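Local structure of DUF5624 domain-containing protein (4JX2) at residues A[251-254]-A[255-258]; A[282-286]-A[287-291]. The protein is of unknown function but is probably a secreted Legionella pneumophila protein of the DUF5624 family, combining alpha helices with a small mixed beta sheet. All coordinates share one frame; numbering follows the deposited sequence.

Contact 1 (A[251-254]-A[255-258]); sequences IDWP and HAKV
His-255 and Ala-256 each turn a backbone N-H back onto a carbonyl three residues earlier, His-255 N to Asp-252 O at 3.1 Å and Ala-256 N to Trp-253 O at 3.1 Å, so that the chain winds through a short 3-10 turn before strand 257-262 begins. Pro-254 suits a place inside these two overlapping turns: its ring already holds phi near the helical value, and the nitrogen it leaves without a hydrogen is not asked to donate here.

A side-chain bond runs beside the backbone ones. Asp-252 and His-255 lie alongside each other and point the same way, and ND1 of His-255 gives its hydrogen to OD2 of Asp-252 across 3.0 Å. The oxygen sits at the edge of the imidazole, near the ring plane, whereas the ring nitrogen approaches from above the carboxylate, the two planes being 61° apart. The aspartate reaches the ring because CG stands anti to its backbone N (chi1 -174°).

The Trp-253 side chain points away from residues 255-258. Even so, its CE3 lies 4.2 Å from CB of Ala-256, and CG2 of Ile-251 covers the centre of one indole face; Ile-80 and Ile-246 also touch this side chain. The methyl of Ala-256 is small enough to be buried against Ile-80 where the strand starts.

With ND1 acting as donor, the neighbouring carboxylate would be expected to favour a protonated imidazole, although this partly exposed pair would feel solvent screening.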
# COMPACT_ATOMS: atom_id res chain seq x y z
N ILE A 251 -4.11 3.92 28.41
CA ILE A 251 -3.16 3.82 27.30
C ILE A 251 -2.10 4.92 27.41
O ILE A 251 -2.43 6.10 27.53
CB ILE A 251 -3.83 3.79 25.89
CG1 ILE A 251 -4.71 2.52 25.77
CG2 ILE A 251 -2.76 3.87 24.75
CD1 ILE A 251 -5.63 2.49 24.69
N ASP A 252 -0.83 4.51 27.35
CA ASP A 252 0.31 5.42 27.34
C ASP A 252 0.61 5.74 25.89
O ASP A 252 1.47 5.10 25.26
CB ASP A 252 1.52 4.80 28.08
CG ASP A 252 2.72 5.72 28.24
OD1 ASP A 252 2.52 6.96 28.29
OD2 ASP A 252 3.84 5.19 28.38
N TRP A 253 -0.17 6.68 25.32
CA TRP A 253 -0.15 7.07 23.91
C TRP A 253 1.24 7.43 23.37
O TRP A 253 1.54 6.93 22.28
CB TRP A 253 -1.15 8.19 23.62
CG TRP A 253 -2.57 7.73 23.70
CD1 TRP A 253 -3.46 7.98 24.70
CD2 TRP A 253 -3.25 6.86 22.77
NE1 TRP A 253 -4.66 7.36 24.44
CE2 TRP A 253 -4.57 6.69 23.25
CE3 TRP A 253 -2.89 6.26 21.55
CZ2 TRP A 253 -5.52 5.92 22.56
CZ3 TRP A 253 -3.84 5.52 20.86
CH2 TRP A 253 -5.12 5.33 21.37
N PRO A 254 2.14 8.20 24.03
CA PRO A 254 3.45 8.48 23.41
C PRO A 254 4.28 7.23 23.09
O PRO A 254 5.15 7.30 22.22
CB PRO A 254 4.16 9.34 24.44
CG PRO A 254 3.08 9.92 25.25
CD PRO A 254 2.02 8.90 25.33
N HIS A 255 3.99 6.08 23.75
CA HIS A 255 4.72 4.83 23.58
C HIS A 255 3.92 3.73 22.90
O HIS A 255 4.43 2.62 22.74
CB HIS A 255 5.24 4.32 24.92
CG HIS A 255 6.30 5.21 25.47
ND1 HIS A 255 6.10 5.92 26.63
CD2 HIS A 255 7.51 5.53 24.95
CE1 HIS A 255 7.21 6.62 26.81
NE2 HIS A 255 8.09 6.41 25.82
N ALA A 256 2.70 4.05 22.44
CA ALA A 256 1.82 3.12 21.72
C ALA A 256 2.47 2.71 20.38
O ALA A 256 3.26 3.45 19.81
CB ALA A 256 0.45 3.74 21.49
N LYS A 257 2.17 1.49 19.93
CA LYS A 257 2.68 0.91 18.70
C LYS A 257 1.47 0.56 17.84
O LYS A 257 0.76 -0.39 18.17
CB LYS A 257 3.56 -0.32 19.04
CG LYS A 257 4.77 0.03 19.89
CD LYS A 257 5.42 -1.16 20.55
CE LYS A 257 6.77 -0.78 21.12
NZ LYS A 257 7.38 -1.89 21.89
N VAL A 258 1.16 1.37 16.79
CA VAL A 258 -0.04 1.17 15.97
C VAL A 258 0.30 0.51 14.63
O VAL A 258 1.18 0.97 13.90
CB VAL A 258 -0.86 2.48 15.77
CG1 VAL A 258 -2.17 2.21 15.04
CG2 VAL A 258 -1.16 3.14 17.11

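Contact 2 (A[282-286]-A[287-291]); sequences FVQAL and SNNKL
Gln-284 O receives two hydrogens where helix 279-286 ends in a Schellman motif: the hydroxyl OG of Ser-287 at 2.7 Å and the backbone N of Asn-289 at 2.9 Å. The donors reach the oxygen from opposite faces of its carbonyl plane, and the hydrogen bond from Asn-289 N is nearly straight, with an N-H...O angle of 164°. Asn-288 N completes the motif by bonding to Ala-285 O at 3.0 Å. One residue before Gln-284, Val-283 O still takes the ordinary i to i+4 helical bond from Ser-287 N.

Asn-288 and Asn-289 both take positive phi, a backbone shape that asparagine tolerates better than most residues with a side chain. They form the middle of a type I' turn from Ser-287 to Lys-290, closed by the bond from Lys-290 N to Ser-287 O. Serine suits the start of this turn because chi1 of 81° sets OG between the backbone N and the carbonyl carbon, where it gives its hydrogen to the helix and accepts one from Leu-291 N; a weaker bond comes from Lys-290 N. The hydroxyl thus ties the last helical turn to the chain leaving it.

The extended Gln-284 side chain crosses that of Asn-289, their amide planes nearly perpendicular. Its NE2 donates to a water that in turn donates to Leu-291 O, bridging the helix and the loop that follows it.

Packing takes over toward the sheet, where Val-283 and Leu-291 both rest on Val-258. Branched and apolar, they fill this buried side together, and CG1 of Val-283 meets CD2 of Leu-291 at 3.7 Å.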
# COMPACT_ATOMS: atom_id res chain seq x y z
N PHE A 282 -8.27 9.30 13.05
CA PHE A 282 -9.12 8.80 14.14
C PHE A 282 -8.26 8.39 15.37
O PHE A 282 -8.54 8.83 16.50
CB PHE A 282 -10.01 7.64 13.66
CG PHE A 282 -10.80 6.95 14.74
CD1 PHE A 282 -11.65 7.67 15.57
CD2 PHE A 282 -10.68 5.59 14.95
CE1 PHE A 282 -12.35 7.04 16.61
CE2 PHE A 282 -11.40 4.95 15.96
CZ PHE A 282 -12.22 5.68 16.79
N VAL A 283 -7.19 7.60 15.14
CA VAL A 283 -6.28 7.19 16.21
C VAL A 283 -5.58 8.43 16.83
O VAL A 283 -5.46 8.51 18.06
CB VAL A 283 -5.27 6.12 15.72
CG1 VAL A 283 -4.12 5.92 16.69
CG2 VAL A 283 -5.99 4.81 15.55
N GLN A 284 -5.18 9.42 16.00
CA GLN A 284 -4.56 10.67 16.47
C GLN A 284 -5.51 11.41 17.39
O GLN A 284 -5.07 11.92 18.42
CB GLN A 284 -4.16 11.57 15.30
CG GLN A 284 -2.92 11.14 14.52
CD GLN A 284 -2.70 12.12 13.40
OE1 GLN A 284 -2.97 11.84 12.22
NE2 GLN A 284 -2.27 13.34 13.75
N ALA A 285 -6.82 11.44 17.04
CA ALA A 285 -7.88 12.06 17.82
C ALA A 285 -8.02 11.36 19.19
O ALA A 285 -8.02 12.04 20.22
CB ALA A 285 -9.20 12.01 17.05
N LEU A 286 -8.05 10.02 19.20
CA LEU A 286 -8.13 9.20 20.42
C LEU A 286 -6.96 9.51 21.36
O LEU A 286 -7.17 9.64 22.57
CB LEU A 286 -8.12 7.71 20.07
CG LEU A 286 -9.35 7.14 19.37
CD1 LEU A 286 -9.09 5.70 18.89
CD2 LEU A 286 -10.58 7.19 20.25
N SER A 287 -5.76 9.65 20.79
CA SER A 287 -4.53 9.93 21.53
C SER A 287 -4.44 11.36 22.00
O SER A 287 -3.48 11.69 22.70
CB SER A 287 -3.31 9.63 20.65
OG SER A 287 -3.03 10.69 19.75
N ASN A 288 -5.39 12.23 21.57
CA ASN A 288 -5.41 13.68 21.83
C ASN A 288 -4.07 14.27 21.35
O ASN A 288 -3.39 15.00 22.06
CB ASN A 288 -5.73 14.00 23.31
CG ASN A 288 -5.92 15.47 23.63
OD1 ASN A 288 -5.46 15.95 24.66
ND2 ASN A 288 -6.61 16.23 22.76
N ASN A 289 -3.68 13.84 20.14
CA ASN A 289 -2.47 14.20 19.41
C ASN A 289 -1.17 13.99 20.23
O ASN A 289 -0.15 14.60 19.92
CB ASN A 289 -2.59 15.63 18.88
CG ASN A 289 -3.60 15.69 17.77
OD1 ASN A 289 -3.32 15.31 16.62
ND2 ASN A 289 -4.83 16.05 18.11
N LYS A 290 -1.21 13.08 21.22
CA LYS A 290 -0.06 12.74 22.05
C LYS A 290 0.75 11.58 21.42
O LYS A 290 1.87 11.32 21.85
CB LYS A 290 -0.49 12.41 23.49
CG LYS A 290 -1.16 13.56 24.25
CD LYS A 290 -1.83 13.07 25.54
CE LYS A 290 -2.38 14.21 26.38
NZ LYS A 290 -2.26 13.95 27.85
N LEU A 291 0.19 10.93 20.38
CA LEU A 291 0.86 9.84 19.66
C LEU A 291 1.44 10.36 18.35
O LEU A 291 0.71 10.89 17.51
CB LEU A 291 -0.09 8.66 19.39
CG LEU A 291 0.40 7.59 18.40
CD1 LEU A 291 1.46 6.67 19.02
CD2 LEU A 291 -0.75 6.79 17.88
O HOH W 1 -0.67 12.89 16.29

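How the contacts relate
The two contacts shape successive parts of one beta-alpha-beta unit: contact 1 leads into strand 257-262, and contact 2 ends helix 279-286 before strand 296-298, which lies parallel to the first strand in the sheet. Contact 1 is at the surface and contact 2 partly buried. Both use backbone hydrogen bonds, to which contact 1 adds an Asp-His side-chain bond and contact 2 a serine hydroxyl and a bridging water. They meet by van der Waals packing: CD2 of Trp-253 lies 3.5 Å from CB of Ser-287, and CD1 of Leu-291 lies 3.3 Å from Trp-253 O. Helix 223-247 borders both, its Ile-246 reaching Leu-286 of contact 2 as well.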